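Local structure of thioesterase domain protein YiiD (Shewanella oneidensis, 1T82) at residues M32-L37 against L44-P49. The protein is a putative hotdog-fold thioesterase that forms a dimer, probably acting in acyl-group chemistry, although its substrate is not established. Residues are numbered along the deposited sequence; the frame is centred on the assembly and turned at random.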
loop_
_atom_site.group_PDB
_atom_site.type_symbol
_atom_site.label_atom_id
_atom_site.label_comp_id
_atom_site.label_asym_id
_atom_site.label_seq_id
_atom_site.Cartn_x
_atom_site.Cartn_y
_atom_site.Cartn_z
HETATM N N MSE B 32 -6.332 -0.991 -10.674
HETATM C CA MSE B 32 -5.949 0.387 -10.373
HETATM C C MSE B 32 -5.523 1.166 -11.617
HETATM O O MSE B 32 -5.312 2.383 -11.554
HETATM C CB MSE B 32 -4.807 0.404 -9.350
HETATM C CG MSE B 32 -5.193 -0.049 -7.956
HETATM SE SE MSE B 32 -3.730 0.156 -6.721
HETATM C CE MSE B 32 -4.614 -0.352 -5.084
ATOM N N GLN B 33 -5.393 0.460 -12.738
ATOM C CA GLN B 33 -4.992 1.063 -14.010
ATOM C C GLN B 33 -3.660 1.806 -13.926
ATOM O O GLN B 33 -3.488 2.877 -14.513
ATOM C CB GLN B 33 -6.095 2.002 -14.515
ATOM C CG GLN B 33 -7.398 1.279 -14.842
ATOM C CD GLN B 33 -7.317 0.430 -16.105
ATOM O OE1 GLN B 33 -6.234 0.159 -16.626
ATOM N NE2 GLN B 33 -8.477 -0.000 -16.599
ATOM N N ILE B 34 -2.718 1.226 -13.189
ATOM C CA ILE B 34 -1.396 1.824 -13.036
ATOM C C ILE B 34 -0.588 1.581 -14.304
ATOM O O ILE B 34 -0.559 0.467 -14.830
ATOM C CB ILE B 34 -0.658 1.212 -11.829
ATOM C CG1 ILE B 34 -1.493 1.434 -10.564
ATOM C CG2 ILE B 34 0.730 1.829 -11.687
ATOM C CD1 ILE B 34 -0.952 0.752 -9.325
ATOM N N ALA B 35 0.060 2.627 -14.802
ATOM C CA ALA B 35 0.852 2.489 -16.009
ATOM C C ALA B 35 2.010 3.468 -16.042
ATOM O O ALA B 35 1.916 4.576 -15.523
ATOM C CB ALA B 35 -0.026 2.685 -17.239
ATOM N N PRO B 36 3.129 3.062 -16.658
ATOM C CA PRO B 36 4.312 3.921 -16.760
ATOM C C PRO B 36 4.045 5.094 -17.697
ATOM O O PRO B 36 3.267 4.977 -18.648
ATOM C CB PRO B 36 5.378 2.981 -17.329
ATOM C CG PRO B 36 4.926 1.629 -16.884
ATOM C CD PRO B 36 3.438 1.695 -17.106
ATOM N N LEU B 37 4.684 6.223 -17.419
ATOM C CA LEU B 37 4.540 7.415 -18.249
ATOM C C LEU B 37 5.796 7.638 -19.082
ATOM O O LEU B 37 5.716 7.926 -20.276
ATOM C CB LEU B 37 4.295 8.655 -17.382
ATOM C CG LEU B 37 2.919 8.832 -16.736
ATOM C CD1 LEU B 37 2.934 10.043 -15.808
ATOM C CD2 LEU B 37 1.871 9.007 -17.820
ATOM N N LEU B 44 12.115 7.452 -13.595
ATOM C CA LEU B 44 10.921 6.729 -14.012
ATOM C C LEU B 44 9.703 7.477 -13.482
ATOM O O LEU B 44 9.645 7.835 -12.303
ATOM C CB LEU B 44 10.925 5.297 -13.457
ATOM C CG LEU B 44 9.619 4.510 -13.621
ATOM C CD1 LEU B 44 9.338 4.292 -15.105
ATOM C CD2 LEU B 44 9.706 3.170 -12.895
ATOM N N SER B 45 8.738 7.731 -14.361
ATOM C CA SER B 45 7.506 8.419 -13.987
ATOM C C SER B 45 6.338 7.463 -14.227
ATOM O O SER B 45 6.249 6.839 -15.286
ATOM C CB SER B 45 7.325 9.689 -14.828
ATOM O OG SER B 45 8.274 10.686 -14.470
ATOM N N VAL B 46 5.450 7.355 -13.242
ATOM C CA VAL B 46 4.298 6.457 -13.309
ATOM C C VAL B 46 3.025 7.186 -12.873
ATOM O O VAL B 46 3.089 8.168 -12.137
ATOM C CB VAL B 46 4.530 5.232 -12.376
ATOM C CG1 VAL B 46 3.305 4.329 -12.344
ATOM C CG2 VAL B 46 5.756 4.451 -12.846
ATOM N N SER B 47 1.865 6.719 -13.331
ATOM C CA SER B 47 0.613 7.349 -12.934
ATOM C C SER B 47 -0.520 6.332 -12.921
ATOM O O SER B 47 -0.327 5.164 -13.256
ATOM C CB SER B 47 0.259 8.499 -13.888
ATOM O OG SER B 47 -0.868 9.229 -13.419
ATOM N N ALA B 48 -1.693 6.792 -12.511
ATOM C CA ALA B 48 -2.890 5.966 -12.459
ATOM C C ALA B 48 -4.047 6.936 -12.343
ATOM O O ALA B 48 -3.901 8.021 -11.778
ATOM C CB ALA B 48 -2.859 5.035 -11.246
ATOM N N PRO B 49 -5.205 6.571 -12.901
ATOM C CA PRO B 49 -6.378 7.437 -12.836
ATOM C C PRO B 49 -6.905 7.456 -11.414
ATOM O O PRO B 49 -6.657 6.535 -10.631
ATOM C CB PRO B 49 -7.352 6.769 -13.802
ATOM C CG PRO B 49 -7.004 5.319 -13.663
ATOM C CD PRO B 49 -5.493 5.352 -13.672
#
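Strands 35-40 and 43-47 form the antiparallel hairpin at one edge of the hotdog sheet, 35-40 being one of the two outermost strands within its chain. A35 and S47 form a hydrogen-bonded antiparallel pair: A35 N reaches S47 O at 3.0 Å, nearly along the C=O axis, and S47 N returns to A35 O at 3.1 Å, in the carbonyl plane. The tight side faces the helices. There I34 and V46 cross obliquely, CG2 of I34 lying 3.6 Å from CG1 of V46; both methyls stand anti to their own backbone N. I34 packs on W22 and L71, and V46 on T72, so helices 12-25 and 62-84 cover this face. The opposite face, with A35 and S47, is the more open to solvent, yet exposed L37 still lays CD1 against CB of S47, whose OG is hydrogen-bonded to P107 O. Beyond the strands, Q33, in a Schellman motif with positive phi, sets its CB 3.5 Å from CD of P49, while its amide end turns away. An alanine at P49 would lose the ring's CG and CD and would probably loosen this end of the contact. At the other end, L37 N meets S45 O at 2.7 Å from above the carbonyl plane, 27° out of it.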